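Local structure of PipY (Synechococcus elongatus, 5NLC) at residues Ser90-Trp94 with Lys125-Asp129; Gln116-Asp122 with Leu151-Pro156; Trp94-Glu98 with Gln139-Leu143; Val49-Ile53 with Lys80-Phe85; Gln3-Arg7 with Ala32-Ala36. The protein binds pyridoxal 5'-phosphate and is probably involved in the homeostasis of this cofactor. One frame throughout, in Å; residues are numbered along the deposited sequence.

How the contacts relate
Contacts 1, 2 and 3 form one continuous region of the modified TIM barrel. Contacts 1 and 2 have centres about 8 Å apart and are joined by bonds between residues 116-118 and 125-128, whereas contacts 1 and 3 share W94 and lie about 12 Å apart, centre to centre. Contact 4, between neighbouring helices, and contact 5, across the chain's centre, have their centres about 19 Å and 33 Å from that of contact 1. Contact 2 comes nearest to the empty cofactor site: the M152 side chain is about 4 Å from that of R210, a pyridoxal 5'-phosphate-binding residue. In contact 4, the F85 side chain is about 8 Å from that of N47, which also binds the cofactor.

Contact 1. Residues Ser90-Trp94 with Lys125-Asp129; sequences SVDSW and KAGWD
Where strand 87-91 of the modified TIM barrel runs into helix 94-107, the turn D92-W94 lies across one face of the W128 indole. S93 C stands 3.4 Å from W128 CZ2 and W94 N 3.3 Å from W128 CH2, both above the plane and toward the rim, so a backbone rather than a side chain covers this face. W94 CB adds an apolar touch on W128 CH2. At the ring edge, W128 NE1 gives V91 O a weak hydrogen bond of 3.0 Å, bent to 123° at the hydrogen. With W128 CG opposite its own carbonyl carbon (chi1 -74°), the indole is laid under the turn. An alanine at this position would lose the indole surface, which is likely to open a gap beneath D92-W94 and leave V91 O without its indole donor. Beside the ring, D92 OD2 meets A126 CB at 3.2 Å and accepts from a water (2.8 Å) that in turn takes the N-H of G127. At G127 the backbone angles would bring a CB close to A126 O, consistent with glycine here. S93 OG caps L96 N and D129 OD2 caps D132 N, so the two segments each end at the start of a helix. This is the layout of strand-to-helix loops at the C-terminal ends of the strands in an alpha/beta barrel.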
# COMPACT_ATOMS: atom_id res chain seq x y z
N SER A 90 1.81 -3.17 4.03
CA SER A 90 3.10 -3.56 4.48
C SER A 90 3.03 -4.86 5.22
O SER A 90 3.65 -5.03 6.27
CB SER A 90 3.64 -2.48 5.40
OG SER A 90 2.67 -2.11 6.40
N VAL A 91 2.22 -5.79 4.76
CA VAL A 91 2.14 -7.06 5.48
C VAL A 91 3.35 -7.90 5.12
O VAL A 91 3.41 -8.43 4.04
CB VAL A 91 0.86 -7.78 5.18
CG1 VAL A 91 0.74 -9.01 6.03
CG2 VAL A 91 -0.28 -6.81 5.52
N ASP A 92 4.32 -7.94 6.00
CA ASP A 92 5.64 -8.45 5.68
C ASP A 92 5.97 -9.84 6.18
O ASP A 92 7.09 -10.32 6.00
CB ASP A 92 6.68 -7.45 6.19
CG ASP A 92 6.70 -7.34 7.72
OD1 ASP A 92 5.68 -7.35 8.41
OD2 ASP A 92 7.78 -7.26 8.24
N SER A 93 5.02 -10.51 6.81
CA SER A 93 5.29 -11.85 7.33
C SER A 93 3.99 -12.63 7.51
O SER A 93 2.87 -12.02 7.59
CB SER A 93 5.95 -11.73 8.70
OG SER A 93 5.06 -11.05 9.61
N TRP A 94 4.16 -13.93 7.65
CA TRP A 94 3.03 -14.78 7.96
C TRP A 94 2.46 -14.35 9.32
O TRP A 94 1.24 -14.21 9.50
CB TRP A 94 3.45 -16.28 8.01
CG TRP A 94 2.46 -17.05 8.74
CD1 TRP A 94 2.55 -17.47 10.00
CD2 TRP A 94 1.13 -17.37 8.31
NE1 TRP A 94 1.39 -18.13 10.38
CE2 TRP A 94 0.50 -18.05 9.36
CE3 TRP A 94 0.42 -17.19 7.13
CZ2 TRP A 94 -0.82 -18.54 9.26
CZ3 TRP A 94 -0.90 -17.66 7.05
CH2 TRP A 94 -1.48 -18.33 8.09
N LYS A 125 14.95 -2.44 5.49
CA LYS A 125 13.56 -2.76 5.18
C LYS A 125 13.19 -4.19 5.46
O LYS A 125 13.99 -5.09 5.30
CB LYS A 125 13.27 -2.47 3.71
CG LYS A 125 12.90 -1.04 3.37
CD LYS A 125 11.43 -0.82 3.66
CE LYS A 125 11.02 0.63 3.53
NZ LYS A 125 9.63 0.72 4.09
N ALA A 126 11.94 -4.37 5.87
CA ALA A 126 11.32 -5.68 6.11
C ALA A 126 10.72 -6.22 4.82
O ALA A 126 10.70 -5.53 3.83
CB ALA A 126 10.21 -5.52 7.14
N GLY A 127 10.18 -7.44 4.86
CA GLY A 127 9.50 -8.02 3.70
C GLY A 127 9.58 -9.52 3.70
O GLY A 127 10.52 -10.10 4.27
N TRP A 128 8.63 -10.15 3.03
CA TRP A 128 8.58 -11.59 2.98
C TRP A 128 9.77 -12.06 2.14
O TRP A 128 10.08 -11.46 1.11
CB TRP A 128 7.34 -12.12 2.27
CG TRP A 128 6.00 -12.08 2.90
CD1 TRP A 128 5.13 -10.99 2.96
CD2 TRP A 128 5.30 -13.16 3.46
NE1 TRP A 128 3.97 -11.35 3.55
CE2 TRP A 128 4.02 -12.67 3.84
CE3 TRP A 128 5.58 -14.51 3.62
CZ2 TRP A 128 3.07 -13.48 4.38
CZ3 TRP A 128 4.63 -15.27 4.16
CH2 TRP A 128 3.41 -14.76 4.56
N ASP A 129 10.36 -13.17 2.53
CA ASP A 129 11.27 -13.90 1.65
C ASP A 129 10.37 -14.59 0.58
O ASP A 129 9.36 -15.20 0.95
CB ASP A 129 12.04 -14.90 2.45
CG ASP A 129 12.67 -15.96 1.60
OD1 ASP A 129 13.74 -15.69 1.07
OD2 ASP A 129 12.06 -17.06 1.46
O HOH W 1 9.99 -8.84 7.48

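Contact 2. Residues Gln116-Asp122 with Leu151-Pro156; sequences QVKLLPD and LMVIAP
V117 CG2 and L151 CD2 meet at 3.8 Å, their branches angled against each other, on the helix-facing side of the sheet where L133 of helix 130-141 touches both residues. L119 CD1 reaches V153 CG2 at 4.2 Å; L167 of helix 161-181 packs on this pair. Strands 112-116 and 147-152, neighbours in the modified TIM barrel, join in a parallel bridge between Q116 and M152, with V117 N giving M152 O a bond of 3.1 Å (161° at the hydrogen). Their side chains point to the other face and run side by side, each with CG opposite its backbone N (Q116 chi1 -174°), placing Q116 OE1 beside M152 SD; M152 lies about 4 Å, side chain to side chain, from the cofactor-binding R210. Beyond the bridge water fills in: one molecule accepts from I154 N and donates to V117 O (2.7 Å). Outermost, D122 OD2 lies 3.4 Å from P156 CA and accepts from two waters, which also donate to I154 O and A155 O. Direct pairing thus gives way to water bridges, and one carboxylate oxygen connects two backbone carbonyls that could not bond to it directly.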
# COMPACT_ATOMS: atom_id res chain seq x y z
N GLN A 116 4.06 -7.39 1.41
CA GLN A 116 5.28 -6.68 1.12
C GLN A 116 6.39 -7.71 1.02
O GLN A 116 6.74 -8.32 2.03
CB GLN A 116 5.63 -5.73 2.23
CG GLN A 116 6.83 -4.84 1.93
CD GLN A 116 7.15 -3.87 3.02
OE1 GLN A 116 6.28 -3.27 3.59
NE2 GLN A 116 8.44 -3.58 3.19
N VAL A 117 6.93 -7.86 -0.19
CA VAL A 117 7.86 -8.91 -0.53
C VAL A 117 9.22 -8.28 -0.78
O VAL A 117 9.34 -7.29 -1.49
CB VAL A 117 7.43 -9.61 -1.83
CG1 VAL A 117 8.38 -10.78 -2.14
CG2 VAL A 117 6.06 -10.18 -1.65
N LYS A 118 10.26 -8.93 -0.27
CA LYS A 118 11.62 -8.50 -0.43
C LYS A 118 12.24 -9.37 -1.53
O LYS A 118 12.64 -10.48 -1.29
CB LYS A 118 12.38 -8.61 0.90
CG LYS A 118 13.83 -8.19 0.82
CD LYS A 118 14.58 -8.27 2.15
CE LYS A 118 14.23 -7.10 3.04
NZ LYS A 118 15.08 -7.14 4.28
N LEU A 119 12.30 -8.83 -2.71
CA LEU A 119 12.91 -9.45 -3.84
C LEU A 119 14.42 -9.14 -3.98
O LEU A 119 15.08 -9.78 -4.74
CB LEU A 119 12.16 -8.99 -5.09
CG LEU A 119 10.73 -9.54 -5.29
CD1 LEU A 119 10.10 -8.82 -6.47
CD2 LEU A 119 10.78 -11.01 -5.60
N LEU A 120 14.93 -8.15 -3.27
CA LEU A 120 16.34 -7.80 -3.24
C LEU A 120 16.82 -7.61 -1.80
O LEU A 120 16.02 -7.17 -0.94
CB LEU A 120 16.56 -6.48 -4.02
CG LEU A 120 16.52 -6.56 -5.55
CD1 LEU A 120 16.58 -5.14 -6.11
CD2 LEU A 120 17.71 -7.38 -6.05
N PRO A 121 18.13 -7.84 -1.54
CA PRO A 121 18.65 -7.54 -0.20
C PRO A 121 18.39 -6.08 0.18
O PRO A 121 18.50 -5.19 -0.67
CB PRO A 121 20.16 -7.80 -0.35
CG PRO A 121 20.24 -8.86 -1.42
CD PRO A 121 19.19 -8.41 -2.40
N ASP A 122 17.99 -5.86 1.43
CA ASP A 122 17.77 -4.51 1.92
C ASP A 122 17.92 -4.50 3.44
O ASP A 122 17.07 -5.01 4.14
CB ASP A 122 16.37 -4.03 1.50
CG ASP A 122 16.16 -2.50 1.72
OD1 ASP A 122 17.00 -1.84 2.37
OD2 ASP A 122 15.10 -1.98 1.26
N LEU A 151 0.69 -7.44 -4.04
CA LEU A 151 2.02 -7.36 -3.54
C LEU A 151 2.43 -5.91 -3.44
O LEU A 151 1.98 -5.12 -4.28
CB LEU A 151 3.04 -8.05 -4.47
CG LEU A 151 2.87 -9.51 -4.73
CD1 LEU A 151 4.13 -9.98 -5.47
CD2 LEU A 151 2.67 -10.28 -3.44
N MET A 152 3.23 -5.60 -2.42
CA MET A 152 3.92 -4.34 -2.31
C MET A 152 5.44 -4.59 -2.48
O MET A 152 5.98 -5.44 -1.85
CB MET A 152 3.67 -3.64 -0.98
CG MET A 152 4.33 -2.26 -0.85
SD MET A 152 4.20 -1.49 0.76
CE MET A 152 4.16 0.22 0.26
N VAL A 153 6.09 -3.82 -3.35
CA VAL A 153 7.53 -3.89 -3.51
C VAL A 153 8.14 -2.50 -3.39
O VAL A 153 7.65 -1.57 -4.04
CB VAL A 153 7.81 -4.52 -4.87
CG1 VAL A 153 9.21 -4.36 -5.26
CG2 VAL A 153 7.49 -5.99 -4.80
N ILE A 154 9.15 -2.34 -2.52
CA ILE A 154 9.80 -1.06 -2.30
C ILE A 154 11.26 -1.26 -2.66
O ILE A 154 11.92 -2.17 -2.13
CB ILE A 154 9.70 -0.60 -0.83
CG1 ILE A 154 8.23 -0.66 -0.35
CG2 ILE A 154 10.44 0.72 -0.68
CD1 ILE A 154 8.07 -0.23 1.10
N ALA A 155 11.77 -0.42 -3.55
CA ALA A 155 13.18 -0.54 -3.94
C ALA A 155 14.07 -0.11 -2.79
O ALA A 155 13.70 0.85 -2.07
CB ALA A 155 13.44 0.32 -5.16
N PRO A 156 15.19 -0.82 -2.52
CA PRO A 156 16.17 -0.38 -1.56
C PRO A 156 16.63 1.02 -1.87
O PRO A 156 16.66 1.41 -3.05
CB PRO A 156 17.33 -1.36 -1.77
CG PRO A 156 16.64 -2.64 -2.17
CD PRO A 156 15.49 -2.17 -3.02
O HOH W 2 9.90 -4.68 -0.96
O HOH W 3 13.08 -3.18 0.14
O HOH W 4 13.87 0.75 0.76

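Contact 3. Residues Trp94-Glu98 with Gln139-Leu143; sequences WALAE and QLSQL
The indole of W94 reaches the end of helix 130-141 with its six-membered ring, whose CH2 and CZ3 both lie 3.7 Å from Q139 CB. Over one face sits E98 CB, a turn further along the same helix, 3.8 Å above the plane; E98 OE1 also takes a weak hydrogen bond from W94 NE1. Q139 CB and L143 CD2 come in obliquely, the latter 4.0 Å from W94 CH2. L140 CD2 is 3.8 Å from W94 CE3, the two side chains lying alongside and running opposite ways. Setting CG opposite its backbone N (chi1 161°) carries the W94 ring across to these residues. Behind it, A97 CB closes the apolar patch, 3.9 Å from L140 CD2 and 4.1 Å from L143 CD1. A serine in place of W94 would remove the ring, which would probably open a gap beside Q139 CB, L140 CD2 and L143 CD2. L143, beyond the helix end with its N bonded to L140 O, also lays CD1 near A97 O. W128 also touches L140. The arrangement is the packing of successive outer helices in an alpha/beta barrel, here helix 94-107 against the end of helix 130-141.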
# COMPACT_ATOMS: atom_id res chain seq x y z
N TRP A 94 4.16 -13.93 7.65
CA TRP A 94 3.03 -14.78 7.96
C TRP A 94 2.46 -14.35 9.32
O TRP A 94 1.24 -14.21 9.50
CB TRP A 94 3.45 -16.28 8.01
CG TRP A 94 2.46 -17.05 8.74
CD1 TRP A 94 2.55 -17.47 10.00
CD2 TRP A 94 1.13 -17.37 8.31
NE1 TRP A 94 1.39 -18.13 10.38
CE2 TRP A 94 0.50 -18.05 9.36
CE3 TRP A 94 0.42 -17.19 7.13
CZ2 TRP A 94 -0.82 -18.54 9.26
CZ3 TRP A 94 -0.90 -17.66 7.05
CH2 TRP A 94 -1.48 -18.33 8.09
N ALA A 95 3.33 -14.17 10.32
CA ALA A 95 2.84 -13.78 11.64
C ALA A 95 1.92 -12.56 11.64
O ALA A 95 0.89 -12.53 12.30
CB ALA A 95 4.01 -13.47 12.54
N LEU A 96 2.28 -11.56 10.84
CA LEU A 96 1.53 -10.33 10.84
C LEU A 96 0.21 -10.59 10.12
O LEU A 96 -0.86 -10.06 10.54
CB LEU A 96 2.28 -9.17 10.17
CG LEU A 96 1.52 -7.81 10.17
CD1 LEU A 96 1.11 -7.35 11.55
CD2 LEU A 96 2.32 -6.70 9.42
N ALA A 97 0.25 -11.34 9.05
CA ALA A 97 -0.98 -11.63 8.31
C ALA A 97 -1.97 -12.37 9.21
O ALA A 97 -3.17 -12.01 9.25
CB ALA A 97 -0.71 -12.46 7.10
N GLU A 98 -1.46 -13.40 9.88
CA GLU A 98 -2.28 -14.18 10.86
C GLU A 98 -2.86 -13.32 11.96
O GLU A 98 -4.05 -13.46 12.34
CB GLU A 98 -1.48 -15.35 11.44
CG GLU A 98 -2.42 -16.25 12.24
CD GLU A 98 -1.91 -17.62 12.57
OE1 GLU A 98 -0.72 -17.77 12.93
OE2 GLU A 98 -2.76 -18.56 12.50
N GLN A 139 -1.93 -21.46 3.33
CA GLN A 139 -2.43 -20.98 4.60
C GLN A 139 -2.94 -19.54 4.48
O GLN A 139 -3.98 -19.17 5.07
CB GLN A 139 -1.35 -21.06 5.66
CG GLN A 139 -1.12 -22.49 6.14
CD GLN A 139 -0.38 -23.35 5.16
OE1 GLN A 139 0.59 -22.86 4.52
NE2 GLN A 139 -0.82 -24.65 5.02
N LEU A 140 -2.24 -18.72 3.68
CA LEU A 140 -2.76 -17.38 3.40
C LEU A 140 -4.14 -17.39 2.77
O LEU A 140 -5.02 -16.58 3.11
CB LEU A 140 -1.81 -16.61 2.51
CG LEU A 140 -0.52 -16.22 3.22
CD1 LEU A 140 0.55 -15.88 2.21
CD2 LEU A 140 -0.73 -15.04 4.16
N SER A 141 -4.32 -18.29 1.83
CA SER A 141 -5.59 -18.50 1.17
C SER A 141 -6.74 -18.91 2.08
O SER A 141 -7.88 -18.62 1.76
CB SER A 141 -5.44 -19.57 0.06
OG SER A 141 -4.60 -19.02 -0.94
N GLN A 142 -6.44 -19.49 3.23
CA GLN A 142 -7.46 -19.84 4.21
C GLN A 142 -7.78 -18.83 5.26
O GLN A 142 -8.62 -19.09 6.13
CB GLN A 142 -7.06 -21.17 4.85
CG GLN A 142 -7.06 -22.22 3.76
CD GLN A 142 -6.38 -23.52 4.16
OE1 GLN A 142 -5.62 -23.58 5.14
NE2 GLN A 142 -6.65 -24.58 3.38
N LEU A 143 -7.07 -17.71 5.28
CA LEU A 143 -7.40 -16.62 6.18
C LEU A 143 -8.75 -16.05 5.73
O LEU A 143 -8.90 -15.67 4.57
CB LEU A 143 -6.28 -15.57 6.20
CG LEU A 143 -4.95 -16.01 6.80
CD1 LEU A 143 -3.91 -14.91 6.64
CD2 LEU A 143 -5.03 -16.46 8.26

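Contact 4. Residues Val49-Ile53 with Lys80-Phe85; sequences VQEAI and KAVEHF
A52 CB and F85 CZ approach to 3.2 Å, a tight meeting on the buried side of the two helices. F85 CG lies opposite its own carbonyl carbon (chi1 -73°), and the ring extends from there to helix 49-56, taking V49 CA at its edge. V49 CG2 fills the space next to it, 4.2 Å from A81 CB, and L69 of strand 66-69 touches V49, A81 and F85 from the sheet. Segments 49-53 and 80-84 belong to neighbouring outer helices of the modified TIM barrel, separated in the chain by strand 66-69; their axes come within 10.4 Å at an angle of 35°. Moving outward, I53 places CG1 squarely over the H84 imidazole, 3.6 Å from the ring centroid and only 6° from its normal, a CH-pi contact; Q56 OE1 bonds H84 ND1 and so helps to fix the rotation of the ring. I53 CD1 also touches K80 CD at 3.9 Å, the two side chains crossing at about a right angle. The solvent side is looser. There the exposed Q50 bends back so that its OE1 accepts a hydrogen bond of 2.9 Å from K80 NZ, the donor sitting somewhat off the amide carbonyl plane, while the aliphatic part of K80 runs past V49 CG1.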
# COMPACT_ATOMS: atom_id res chain seq x y z
N VAL A 49 1.00 4.38 12.19
CA VAL A 49 -0.36 4.22 12.69
C VAL A 49 -0.82 5.42 13.57
O VAL A 49 -1.89 5.99 13.33
CB VAL A 49 -0.52 2.87 13.47
CG1 VAL A 49 -1.84 2.78 14.20
CG2 VAL A 49 -0.40 1.68 12.54
N GLN A 50 -0.00 5.79 14.57
CA GLN A 50 -0.39 6.85 15.53
C GLN A 50 -0.56 8.22 14.91
O GLN A 50 -1.52 8.90 15.22
CB GLN A 50 0.59 6.92 16.71
CG GLN A 50 0.57 5.68 17.59
CD GLN A 50 -0.75 5.45 18.37
OE1 GLN A 50 -1.05 4.29 18.73
NE2 GLN A 50 -1.52 6.54 18.66
N GLU A 51 0.31 8.59 14.00
CA GLU A 51 0.16 9.85 13.27
C GLU A 51 -1.13 9.88 12.46
O GLU A 51 -1.81 10.91 12.44
CB GLU A 51 1.38 10.09 12.37
CG GLU A 51 2.65 10.34 13.18
CD GLU A 51 3.93 10.20 12.35
OE1 GLU A 51 3.90 10.10 11.08
OE2 GLU A 51 5.01 10.18 13.01
N ALA A 52 -1.52 8.75 11.86
CA ALA A 52 -2.79 8.67 11.17
C ALA A 52 -4.01 8.82 12.08
O ALA A 52 -4.88 9.62 11.78
CB ALA A 52 -2.93 7.39 10.38
N ILE A 53 -4.09 8.05 13.16
CA ILE A 53 -5.20 8.14 14.12
C ILE A 53 -5.43 9.57 14.54
O ILE A 53 -6.57 10.07 14.52
CB ILE A 53 -4.92 7.31 15.40
CG1 ILE A 53 -4.98 5.83 15.09
CG2 ILE A 53 -5.91 7.61 16.54
CD1 ILE A 53 -4.40 4.98 16.21
N LYS A 80 -4.86 -1.46 16.35
CA LYS A 80 -5.15 -0.12 15.88
C LYS A 80 -5.15 -0.00 14.36
O LYS A 80 -5.91 0.76 13.82
CB LYS A 80 -4.20 0.91 16.50
CG LYS A 80 -4.48 1.14 17.99
CD LYS A 80 -3.40 2.05 18.55
CE LYS A 80 -3.75 2.60 19.94
NZ LYS A 80 -2.49 2.81 20.70
N ALA A 81 -4.27 -0.71 13.67
CA ALA A 81 -4.28 -0.68 12.20
C ALA A 81 -5.57 -1.25 11.61
O ALA A 81 -6.14 -0.68 10.70
CB ALA A 81 -3.08 -1.47 11.68
N VAL A 82 -6.07 -2.37 12.18
CA VAL A 82 -7.33 -2.92 11.72
C VAL A 82 -8.48 -1.93 11.95
O VAL A 82 -9.37 -1.79 11.12
CB VAL A 82 -7.60 -4.29 12.33
CG1 VAL A 82 -8.98 -4.81 11.93
CG2 VAL A 82 -6.54 -5.29 11.90
N GLU A 83 -8.42 -1.23 13.07
CA GLU A 83 -9.53 -0.37 13.45
C GLU A 83 -9.58 0.87 12.56
O GLU A 83 -10.67 1.33 12.29
CB GLU A 83 -9.42 0.04 14.94
CG GLU A 83 -9.78 -1.06 15.96
CD GLU A 83 -9.50 -0.67 17.44
OE1 GLU A 83 -8.62 0.19 17.70
OE2 GLU A 83 -10.15 -1.23 18.35
N HIS A 84 -8.41 1.37 12.11
CA HIS A 84 -8.27 2.67 11.48
C HIS A 84 -7.95 2.66 9.99
O HIS A 84 -8.05 3.69 9.42
CB HIS A 84 -7.22 3.52 12.22
CG HIS A 84 -7.68 3.90 13.59
ND1 HIS A 84 -8.39 5.05 13.85
CD2 HIS A 84 -7.62 3.22 14.77
CE1 HIS A 84 -8.75 5.06 15.13
NE2 HIS A 84 -8.26 3.98 15.71
N PHE A 85 -7.50 1.57 9.39
CA PHE A 85 -7.11 1.59 7.99
C PHE A 85 -8.01 0.69 7.18
O PHE A 85 -8.38 -0.40 7.58
CB PHE A 85 -5.64 1.21 7.88
CG PHE A 85 -4.70 2.31 8.36
CD1 PHE A 85 -4.30 3.32 7.50
CD2 PHE A 85 -4.23 2.33 9.64
CE1 PHE A 85 -3.48 4.35 7.93
CE2 PHE A 85 -3.41 3.33 10.10
CZ PHE A 85 -3.01 4.35 9.25

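Contact 5. Residues Gln3-Arg7 with Ala32-Ala36; sequences QIAER and AIREA
I4 enters the side of helix 30-38 with both of its branches, packing helix 4-14, the first helix of this alpha/beta barrel protein, against the helix that follows strand 20-24. Its CG2 branch rests on the backbone of A36, 3.9 Å from A36 CA and 4.1 Å from A36 CB, whereas its CD1 tip turns to the other end of the segment, past A32 O and under the carboxylate of E35, 3.7 Å from E35 CD. The E35 chain is extended, with CG opposite its backbone N (chi1 -172°), and slants across I4, bringing E35 CD over I4 CD1; the aliphatic CB and CG of E35 also lie against I4 CD1. F44 of strand 43-46 touches A36 from the sheet side. Outside this apolar patch, Q3 folds its amide back with a bend at chi2, its plane 30° from that of the E35 carboxylate, and a water bridges the two groups. This molecule takes the N-H of I4 at 3.0 Å and donates to both Q3 OE1 and E35 OE2. A second takes the N-H of A5 at 2.9 Å and donates to E35 OE2 at 2.8 Å. The N-H groups of I4 and A5 are thus bonded to water held by an acidic side chain, an arrangement in which the negative charge would probably suit the positive end of the helix dipole. Within the first segment, Q3 N donates to E6 OE2 at 3.1 Å, on the lone pair that faces away from E6 OE1.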
# COMPACT_ATOMS: atom_id res chain seq x y z
N GLN A 3 -1.19 25.12 -6.72
CA GLN A 3 -2.23 24.73 -5.78
C GLN A 3 -2.40 23.21 -5.87
O GLN A 3 -2.05 22.56 -6.85
CB GLN A 3 -3.59 25.37 -6.11
CG GLN A 3 -3.61 26.88 -6.32
CD GLN A 3 -3.55 27.70 -5.06
OE1 GLN A 3 -3.89 27.21 -3.96
NE2 GLN A 3 -3.13 28.99 -5.20
N ILE A 4 -3.01 22.66 -4.84
CA ILE A 4 -3.26 21.24 -4.82
C ILE A 4 -4.12 20.78 -6.00
O ILE A 4 -3.82 19.74 -6.61
CB ILE A 4 -3.80 20.80 -3.47
CG1 ILE A 4 -2.73 21.03 -2.36
CG2 ILE A 4 -4.23 19.35 -3.53
CD1 ILE A 4 -3.26 20.90 -0.92
N ALA A 5 -5.17 21.51 -6.34
CA ALA A 5 -6.05 21.02 -7.41
C ALA A 5 -5.27 20.88 -8.73
O ALA A 5 -5.46 19.92 -9.49
CB ALA A 5 -7.24 21.94 -7.63
N GLU A 6 -4.39 21.86 -8.97
CA GLU A 6 -3.61 21.93 -10.20
C GLU A 6 -2.59 20.78 -10.26
O GLU A 6 -2.42 20.09 -11.29
CB GLU A 6 -2.89 23.28 -10.29
CG GLU A 6 -3.81 24.48 -10.40
CD GLU A 6 -3.07 25.83 -10.33
OE1 GLU A 6 -3.09 26.55 -11.35
OE2 GLU A 6 -2.47 26.20 -9.28
N ARG A 7 -1.93 20.55 -9.14
CA ARG A 7 -0.98 19.42 -9.01
C ARG A 7 -1.66 18.06 -9.24
O ARG A 7 -1.14 17.16 -9.97
CB ARG A 7 -0.29 19.48 -7.65
CG ARG A 7 0.70 20.63 -7.46
CD ARG A 7 1.04 20.71 -5.99
NE ARG A 7 2.14 21.61 -5.74
CZ ARG A 7 3.43 21.30 -5.91
NH1 ARG A 7 3.82 20.12 -6.36
NH2 ARG A 7 4.35 22.23 -5.67
N ALA A 32 -5.20 20.39 4.55
CA ALA A 32 -4.66 20.02 3.25
C ALA A 32 -5.36 18.81 2.67
O ALA A 32 -5.62 18.79 1.47
CB ALA A 32 -3.17 19.73 3.34
N ILE A 33 -5.66 17.83 3.52
CA ILE A 33 -6.47 16.66 3.12
C ILE A 33 -7.86 17.10 2.66
O ILE A 33 -8.31 16.61 1.61
CB ILE A 33 -6.58 15.59 4.25
CG1 ILE A 33 -5.18 15.02 4.49
CG2 ILE A 33 -7.58 14.50 3.88
CD1 ILE A 33 -5.10 14.11 5.71
N ARG A 34 -8.51 18.05 3.36
CA ARG A 34 -9.77 18.56 2.86
C ARG A 34 -9.65 19.26 1.54
O ARG A 34 -10.49 19.01 0.65
CB ARG A 34 -10.44 19.51 3.84
CG ARG A 34 -10.92 18.82 5.10
CD ARG A 34 -11.90 19.70 5.85
NE ARG A 34 -12.42 18.95 7.01
CZ ARG A 34 -13.34 18.02 7.00
NH1 ARG A 34 -14.01 17.72 5.94
NH2 ARG A 34 -13.62 17.40 8.13
N GLU A 35 -8.60 20.08 1.36
CA GLU A 35 -8.35 20.68 0.04
C GLU A 35 -8.18 19.63 -1.09
O GLU A 35 -8.73 19.80 -2.20
CB GLU A 35 -7.20 21.71 0.10
CG GLU A 35 -6.98 22.52 -1.15
CD GLU A 35 -5.88 23.58 -1.03
OE1 GLU A 35 -5.45 23.97 0.11
OE2 GLU A 35 -5.41 24.05 -2.10
N ALA A 36 -7.41 18.58 -0.82
CA ALA A 36 -7.24 17.51 -1.76
C ALA A 36 -8.49 16.78 -2.07
O ALA A 36 -8.75 16.45 -3.23
CB ALA A 36 -6.16 16.55 -1.31
O HOH W 5 -3.08 24.74 -2.66
O HOH W 6 -6.63 23.20 -4.45